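'Carboxyl esterase 2 (Tuber melanosporum Mel28, PDB 5MIF) probably hydrolyses carboxylic esters, as a lipase-like member of the alpha/beta hydrolase fold from a mycorrhizal fungus. Local coordinates at residues Q34-T39 and L313-H317; T151-Y156 and L250-D254; L201-K205 and E260-S264. Residue numbers count along the deposited sequence, not the author numbering.

Contact 1: residues Q34-T39 and L313-H317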
loop_
_atom_site.group_PDB
_atom_site.type_symbol
_atom_site.label_atom_id
_atom_site.label_comp_id
_atom_site.label_asym_id
_atom_site.label_seq_id
_atom_site.Cartn_x
_atom_site.Cartn_y
_atom_site.Cartn_z
ATOM N N GLN A 34 -12.627 -11.222 -9.155
ATOM C CA GLN A 34 -11.827 -11.019 -7.953
ATOM C C GLN A 34 -10.358 -10.762 -8.283
ATOM O O GLN A 34 -9.709 -9.953 -7.623
ATOM C CB GLN A 34 -11.954 -12.223 -7.015
ATOM C CG GLN A 34 -11.590 -13.549 -7.650
ATOM C CD GLN A 34 -11.877 -14.725 -6.737
ATOM O OE1 GLN A 34 -12.683 -14.622 -5.809
ATOM N NE2 GLN A 34 -11.208 -15.849 -6.987
ATOM N N LEU A 35 -9.838 -11.431 -9.310
ATOM C CA LEU A 35 -8.462 -11.202 -9.731
ATOM C C LEU A 35 -8.433 -10.164 -10.849
ATOM O O LEU A 35 -9.323 -10.145 -11.692
ATOM C CB LEU A 35 -7.829 -12.513 -10.214
ATOM C CG LEU A 35 -7.361 -13.559 -9.192
ATOM C CD1 LEU A 35 -6.670 -14.731 -9.897
ATOM C CD2 LEU A 35 -6.475 -12.956 -8.107
ATOM N N ASP A 36 -7.425 -9.293 -10.857
ATOM C CA ASP A 36 -7.258 -8.359 -11.971
ATOM C C ASP A 36 -6.862 -9.154 -13.226
ATOM O O ASP A 36 -6.283 -10.232 -13.108
ATOM C CB ASP A 36 -6.209 -7.285 -11.646
ATOM C CG ASP A 36 -4.780 -7.803 -11.737
ATOM O OD1 ASP A 36 -4.213 -8.231 -10.702
ATOM O OD2 ASP A 36 -4.216 -7.766 -12.857
ATOM N N PRO A 37 -7.167 -8.626 -14.429
ATOM C CA PRO A 37 -6.922 -9.334 -15.699
ATOM C C PRO A 37 -5.503 -9.871 -15.907
ATOM O O PRO A 37 -5.361 -10.982 -16.420
ATOM C CB PRO A 37 -7.248 -8.269 -16.749
ATOM C CG PRO A 37 -8.311 -7.451 -16.107
ATOM C CD PRO A 37 -7.924 -7.376 -14.645
ATOM N N ILE A 38 -4.476 -9.106 -15.552
ATOM C CA ILE A 38 -3.106 -9.562 -15.758
ATOM C C ILE A 38 -2.784 -10.774 -14.893
ATOM O O ILE A 38 -2.150 -11.730 -15.352
ATOM C CB ILE A 38 -2.078 -8.457 -15.457
ATOM C CG1 ILE A 38 -2.206 -7.318 -16.461
ATOM C CG2 ILE A 38 -0.666 -9.008 -15.525
ATOM C CD1 ILE A 38 -1.175 -6.230 -16.260
ATOM N N THR A 39 -3.206 -10.710 -13.635
ATOM C CA THR A 39 -2.994 -11.789 -12.683
ATOM C C THR A 39 -3.828 -13.017 -13.052
ATOM O O THR A 39 -3.372 -14.155 -12.935
ATOM C CB THR A 39 -3.322 -11.333 -11.255
ATOM O OG1 THR A 39 -2.433 -10.265 -10.893
ATOM C CG2 THR A 39 -3.140 -12.486 -10.266
ATOM N N LEU A 313 -5.372 -6.004 -3.102
ATOM C CA LEU A 313 -6.514 -6.760 -3.613
ATOM C C LEU A 313 -6.288 -7.244 -5.047
ATOM O O LEU A 313 -5.556 -6.618 -5.818
ATOM C CB LEU A 313 -7.794 -5.929 -3.532
ATOM C CG LEU A 313 -8.538 -6.021 -2.201
ATOM C CD1 LEU A 313 -7.702 -5.426 -1.047
ATOM C CD2 LEU A 313 -9.899 -5.353 -2.301
ATOM N N GLY A 314 -6.894 -8.380 -5.384
ATOM C CA GLY A 314 -6.881 -8.894 -6.749
ATOM C C GLY A 314 -5.589 -9.574 -7.190
ATOM O O GLY A 314 -5.404 -9.873 -8.373
ATOM N N THR A 315 -4.682 -9.824 -6.256
ATOM C CA THR A 315 -3.428 -10.464 -6.634
ATOM C C THR A 315 -3.157 -11.673 -5.752
ATOM O O THR A 315 -3.903 -11.944 -4.812
ATOM C CB THR A 315 -2.246 -9.484 -6.577
ATOM O OG1 THR A 315 -1.102 -10.074 -7.219
ATOM C CG2 THR A 315 -1.909 -9.127 -5.145
ATOM N N ILE A 316 -2.090 -12.400 -6.079
ATOM C CA ILE A 316 -1.811 -13.709 -5.496
ATOM C C ILE A 316 -0.389 -13.814 -4.971
ATOM O O ILE A 316 0.439 -12.936 -5.217
ATOM C CB ILE A 316 -2.022 -14.832 -6.536
ATOM C CG1 ILE A 316 -1.057 -14.647 -7.712
ATOM C CG2 ILE A 316 -3.485 -14.881 -6.989
ATOM C CD1 ILE A 316 -1.198 -15.680 -8.792
ATOM N N HIS A 317 -0.111 -14.907 -4.266
ATOM C CA HIS A 317 1.219 -15.188 -3.738
ATOM C C HIS A 317 2.279 -15.099 -4.842
ATOM O O HIS A 317 2.060 -15.567 -5.964
ATOM C CB HIS A 317 1.244 -16.571 -3.081
ATOM C CG HIS A 317 2.384 -16.772 -2.133
ATOM N ND1 HIS A 317 2.310 -16.431 -0.798
ATOM C CD2 HIS A 317 3.632 -17.264 -2.325
ATOM C CE1 HIS A 317 3.456 -16.718 -0.208
ATOM N NE2 HIS A 317 4.273 -17.230 -1.110
HETATM O O HOH W 1 -4.468 -6.757 -8.458
HETATM O O HOH W 2 -0.339 -9.246 -9.683
#
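In alpha/beta hydrolases the loop after the last sheet strand carries the histidine, and here the start of the modelled chain packs against that loop. Gly314, which gives up the most surface, sits where the chain turns a corner after strand 307-312. Its positive phi, 78°, is one that glycine adopts easily, and a CB would just touch the other segment, 3.4 Å from Gln34 O and 3.5 Å from Asp36 N. The bare CA approaches Gln34 O to 3.1 Å in a CA-H...O contact, while Gly314 O accepts a hydrogen bond from Asp36 N at 3.3 Å. Asp36 is at the same time the N-cap of helix 37-47, its OD2 accepting from Thr39 N at 3.2 Å, so the glycine carbonyl meets the chain exactly where the helix starts. Beyond the corner Ile316 points toward 34-39; its CG2 touches Leu35 CD2 at 3.7 Å and its CG1 lies 3.9 Å from Thr39 CG2, with Leu325 of helix 323-326 also packing on it. The next residue, His317, hydrogen-bonds Ser190 and Asp287, consistent with a Ser-His-Asp triad. Thr39 also works through solvent: water 2 lies 2.6 Å from Thr39 OG1 and 2.7 Å from Thr315 OG1.

Contact 2: residues T151-Y156 and L250-D254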
loop_
_atom_site.group_PDB
_atom_site.type_symbol
_atom_site.label_atom_id
_atom_site.label_comp_id
_atom_site.label_asym_id
_atom_site.label_seq_id
_atom_site.Cartn_x
_atom_site.Cartn_y
_atom_site.Cartn_z
ATOM N N THR A 151 16.809 -26.641 0.485
ATOM C CA THR A 151 16.386 -27.977 0.889
ATOM C C THR A 151 16.303 -28.896 -0.342
ATOM O O THR A 151 16.096 -28.417 -1.454
ATOM C CB THR A 151 15.025 -27.944 1.597
ATOM O OG1 THR A 151 14.029 -27.511 0.666
ATOM C CG2 THR A 151 15.053 -26.995 2.793
ATOM N N PRO A 152 16.478 -30.219 -0.150
ATOM C CA PRO A 152 16.759 -30.873 1.133
ATOM C C PRO A 152 18.245 -31.104 1.396
ATOM O O PRO A 152 18.572 -31.906 2.276
ATOM C CB PRO A 152 16.031 -32.214 0.989
ATOM C CG PRO A 152 16.189 -32.535 -0.481
ATOM C CD PRO A 152 16.233 -31.206 -1.222
ATOM N N LYS A 153 19.127 -30.410 0.679
ATOM C CA LYS A 153 20.562 -30.514 0.942
ATOM C C LYS A 153 20.844 -30.169 2.406
ATOM O O LYS A 153 21.723 -30.750 3.041
ATOM C CB LYS A 153 21.345 -29.612 -0.004
ATOM C CG LYS A 153 20.858 -29.781 -1.432
ATOM C CD LYS A 153 21.820 -29.265 -2.496
ATOM C CE LYS A 153 21.274 -29.632 -3.878
ATOM N NZ LYS A 153 19.771 -29.721 -3.833
ATOM N N VAL A 154 20.101 -29.202 2.934
ATOM C CA VAL A 154 20.075 -28.940 4.368
ATOM C C VAL A 154 18.626 -28.817 4.818
ATOM O O VAL A 154 17.709 -28.884 4.002
ATOM C CB VAL A 154 20.838 -27.659 4.738
ATOM C CG1 VAL A 154 22.317 -27.789 4.389
ATOM C CG2 VAL A 154 20.193 -26.437 4.057
ATOM N N ALA A 155 18.419 -28.672 6.122
ATOM C CA ALA A 155 17.085 -28.435 6.650
ATOM C C ALA A 155 17.128 -27.370 7.731
ATOM O O ALA A 155 18.210 -26.972 8.187
ATOM C CB ALA A 155 16.493 -29.725 7.212
ATOM N N TYR A 156 15.952 -26.918 8.150
ATOM C CA TYR A 156 15.853 -26.060 9.323
ATOM C C TYR A 156 16.712 -26.639 10.440
ATOM O O TYR A 156 16.702 -27.851 10.653
ATOM C CB TYR A 156 14.398 -25.948 9.778
ATOM C CG TYR A 156 14.247 -25.339 11.151
ATOM C CD1 TYR A 156 14.238 -23.960 11.319
ATOM C CD2 TYR A 156 14.126 -26.145 12.278
ATOM C CE1 TYR A 156 14.128 -23.400 12.564
ATOM C CE2 TYR A 156 14.008 -25.594 13.533
ATOM C CZ TYR A 156 14.000 -24.216 13.669
ATOM O OH TYR A 156 13.889 -23.644 14.907
ATOM N N LEU A 250 10.040 -30.534 3.615
ATOM C CA LEU A 250 11.464 -30.571 3.281
ATOM C C LEU A 250 12.294 -29.685 4.203
ATOM O O LEU A 250 13.431 -30.027 4.542
ATOM C CB LEU A 250 11.708 -30.152 1.832
ATOM C CG LEU A 250 11.124 -31.052 0.748
ATOM C CD1 LEU A 250 11.739 -30.712 -0.594
ATOM C CD2 LEU A 250 11.350 -32.508 1.105
ATOM N N PHE A 251 11.726 -28.547 4.599
ATOM C CA PHE A 251 12.435 -27.565 5.416
ATOM C C PHE A 251 12.386 -27.953 6.897
ATOM O O PHE A 251 13.391 -27.896 7.593
ATOM C CB PHE A 251 11.828 -26.169 5.184
ATOM C CG PHE A 251 12.423 -25.085 6.032
ATOM C CD1 PHE A 251 13.764 -24.734 5.897
ATOM C CD2 PHE A 251 11.628 -24.368 6.923
ATOM C CE1 PHE A 251 14.315 -23.715 6.658
ATOM C CE2 PHE A 251 12.171 -23.347 7.690
ATOM C CZ PHE A 251 13.516 -23.013 7.553
ATOM N N THR A 252 11.215 -28.387 7.354
ATOM C CA THR A 252 11.036 -28.870 8.720
ATOM C C THR A 252 10.402 -30.270 8.695
ATOM O O THR A 252 9.214 -30.419 8.988
ATOM C CB THR A 252 10.145 -27.922 9.562
ATOM O OG1 THR A 252 8.979 -27.563 8.801
ATOM C CG2 THR A 252 10.899 -26.654 9.939
ATOM N N PRO A 253 11.196 -31.297 8.323
ATOM C CA PRO A 253 10.702 -32.679 8.252
ATOM C C PRO A 253 10.161 -33.185 9.593
ATOM O O PRO A 253 9.254 -34.008 9.607
ATOM C CB PRO A 253 11.937 -33.479 7.813
ATOM C CG PRO A 253 13.111 -32.586 8.083
ATOM C CD PRO A 253 12.601 -31.196 7.886
ATOM N N ASP A 254 10.717 -32.704 10.701
ATOM C CA ASP A 254 10.189 -33.023 12.024
ATOM C C ASP A 254 9.135 -31.981 12.411
ATOM O O ASP A 254 9.475 -30.833 12.679
ATOM C CB ASP A 254 11.320 -33.071 13.061
ATOM C CG ASP A 254 10.834 -33.448 14.462
ATOM O OD1 ASP A 254 9.621 -33.657 14.659
ATOM O OD2 ASP A 254 11.674 -33.498 15.383
#
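This is a partly buried loop-to-helix-end contact, held by one backbone hydrogen bond and an aromatic pair, within the alpha/beta hydrolase fold. The loop between strand 142-147 and helix 158-173 lies across the C-terminal end of helix 241-251. Where a helix ends, its last carbonyls lack partners in the following turn and can accept from elsewhere: Tyr156 N donates to Phe251 O at 2.8 Å, and Thr252 is the first residue to leave helical geometry. Around this bond the side chains interlock. Tyr156 CB sits over the face of the Phe251 ring, 3.8 Å from its centroid, a CH-pi contact, and the tyrosine ring turns its edge toward the same face in an offset edge-to-face pair, centroids 5.8 Å apart and planes at 72°. Thr151 CG2 approaches the edge of the phenylalanine ring, which also stacks with Trp120. A cis peptide bond precedes Pro152, just after Thr151, whose side chain points toward the helix and brings OG1 to 3.7 Å from Leu250 CB. The phenol of Tyr156 leads away to Glu260, its hydrogen-bond partner. Closer to the helix end, Ala155 CB rests 3.6 Å from Phe251 O and 4.2 Å from Pro253 CD.

Contact 3: residues L201-K205 and E260-S264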
loop_
_atom_site.group_PDB
_atom_site.type_symbol
_atom_site.label_atom_id
_atom_site.label_comp_id
_atom_site.label_asym_id
_atom_site.label_seq_id
_atom_site.Cartn_x
_atom_site.Cartn_y
_atom_site.Cartn_z
ATOM N N LEU A 201 14.585 -12.302 15.069
ATOM C CA LEU A 201 14.378 -12.942 16.360
ATOM C C LEU A 201 15.696 -13.460 16.954
ATOM O O LEU A 201 15.954 -13.297 18.142
ATOM C CB LEU A 201 13.358 -14.078 16.228
ATOM C CG LEU A 201 13.057 -14.903 17.481
ATOM C CD1 LEU A 201 12.500 -14.019 18.575
ATOM C CD2 LEU A 201 12.083 -16.023 17.148
ATOM N N LEU A 202 16.536 -14.061 16.115
ATOM C CA LEU A 202 17.832 -14.555 16.560
ATOM C C LEU A 202 18.717 -13.382 17.007
ATOM O O LEU A 202 19.506 -13.512 17.943
ATOM C CB LEU A 202 18.514 -15.377 15.442
ATOM C CG LEU A 202 17.929 -16.758 15.082
ATOM C CD1 LEU A 202 18.538 -17.339 13.799
ATOM C CD2 LEU A 202 18.087 -17.758 16.240
ATOM N N SER A 203 18.611 -12.242 16.333
ATOM C CA SER A 203 19.376 -11.065 16.749
ATOM C C SER A 203 18.948 -10.604 18.145
ATOM O O SER A 203 19.776 -10.195 18.964
ATOM C CB SER A 203 19.208 -9.927 15.751
ATOM O OG SER A 203 19.559 -10.355 14.455
ATOM N N ILE A 204 17.645 -10.678 18.408
ATOM C CA ILE A 204 17.106 -10.294 19.706
ATOM C C ILE A 204 17.613 -11.259 20.785
ATOM O O ILE A 204 18.152 -10.829 21.798
ATOM C CB ILE A 204 15.571 -10.255 19.667
ATOM C CG1 ILE A 204 15.119 -9.020 18.873
ATOM C CG2 ILE A 204 14.995 -10.222 21.075
ATOM C CD1 ILE A 204 13.720 -9.104 18.315
ATOM N N LYS A 205 17.505 -12.560 20.527
ATOM C CA LYS A 205 18.022 -13.577 21.450
ATOM C C LYS A 205 19.517 -13.483 21.749
ATOM O O LYS A 205 19.948 -13.816 22.858
ATOM C CB LYS A 205 17.733 -14.976 20.905
ATOM C CG LYS A 205 16.270 -15.328 20.914
ATOM C CD LYS A 205 16.008 -16.719 20.335
ATOM C CE LYS A 205 14.544 -17.056 20.505
ATOM N NZ LYS A 205 14.287 -18.443 20.967
ATOM N N GLU A 260 8.769 -24.271 17.168
ATOM C CA GLU A 260 9.831 -23.416 17.682
ATOM C C GLU A 260 9.728 -22.005 17.121
ATOM O O GLU A 260 9.339 -21.814 15.970
ATOM C CB GLU A 260 11.196 -24.011 17.352
ATOM C CG GLU A 260 11.434 -25.368 18.000
ATOM C CD GLU A 260 12.748 -26.000 17.582
ATOM O OE1 GLU A 260 13.624 -25.287 17.044
ATOM O OE2 GLU A 260 12.900 -27.218 17.785
ATOM N N ASP A 261 10.061 -21.017 17.942
ATOM C CA ASP A 261 9.940 -19.633 17.517
ATOM C C ASP A 261 10.934 -19.311 16.386
ATOM O O ASP A 261 10.622 -18.523 15.504
ATOM C CB ASP A 261 10.123 -18.687 18.710
ATOM C CG ASP A 261 11.403 -18.957 19.484
ATOM O OD1 ASP A 261 12.105 -19.930 19.147
ATOM O OD2 ASP A 261 11.698 -18.198 20.432
ATOM N N VAL A 262 12.110 -19.938 16.390
ATOM C CA VAL A 262 13.080 -19.691 15.326
ATOM C C VAL A 262 12.524 -20.146 13.973
ATOM O O VAL A 262 12.727 -19.474 12.966
ATOM C CB VAL A 262 14.429 -20.395 15.604
ATOM C CG1 VAL A 262 15.392 -20.230 14.417
ATOM C CG2 VAL A 262 15.046 -19.845 16.878
ATOM N N ALA A 263 11.790 -21.254 13.952
ATOM C CA ALA A 263 11.137 -21.719 12.721
ATOM C C ALA A 263 9.911 -20.878 12.373
ATOM O O ALA A 263 9.651 -20.565 11.206
ATOM C CB ALA A 263 10.729 -23.186 12.853
ATOM N N SER A 264 9.146 -20.547 13.403
ATOM C CA SER A 264 7.873 -19.871 13.243
ATOM C C SER A 264 7.828 -18.638 14.131
ATOM O O SER A 264 7.320 -18.700 15.246
ATOM C CB SER A 264 6.731 -20.830 13.584
ATOM O OG SER A 264 6.732 -21.950 12.712
#
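Helix 191-206 follows the strand that ends at the presumed nucleophile elbow of this alpha/beta hydrolase, and its last turns meet a loop that runs between helices 241-251 and 270-273. The contact is modest, 226 Å² in all, and combines apolar packing with one charged pair. On the apolar side, Leu201 points toward the loop and lays CD2 3.7 Å from Asp261 CB and 3.3 Å from Asp261 O, so that a methyl group covers backbone as well as side chain. One residue on, Leu202 reaches across with CD2 3.7 Å from Val262 CG2, while helix 158-173 supplies Glu161 and Tyr164 to the same leucine. Within the loop, residues 261-263 have helical backbone angles without regular helical bonding, though Ser264 N does bond to Glu260 O. Outside the segments, Val262 O accepts from Ser198 OG, a further tie to helix 191-206. The electrostatic part comes one turn after Leu201, since Lys205 N bonds to Leu201 O and the two side chains thereby emerge from the same side of the helix. At the exposed margin of the contact, the extended lysine places NZ 2.7 Å from Asp261 OD2 in a salt bridge.

The three contacts join segments distant in sequence, and of these only contact 1 contains a member of the presumed Ser-His-Asp triad. Contacts 2 and 3 are neighbours, their centres 17 Å apart, and their segments alternate along the chain: 151-156, 201-205, 250-254, 260-264. Tyr156 of contact 2 joins them directly, its OH lying 2.7 Å from Glu260 OE1 in a probable hydrogen bond and 3.4 Å from Val262 CB. Contact 1 stands apart, its centre about 31 Å and 33 Å from those of contacts 2 and 3, and lies across the chain's centre from contact 3. It holds the probable catalytic histidine, His317, whereas contact 3 uses the helix that begins beside Ser190.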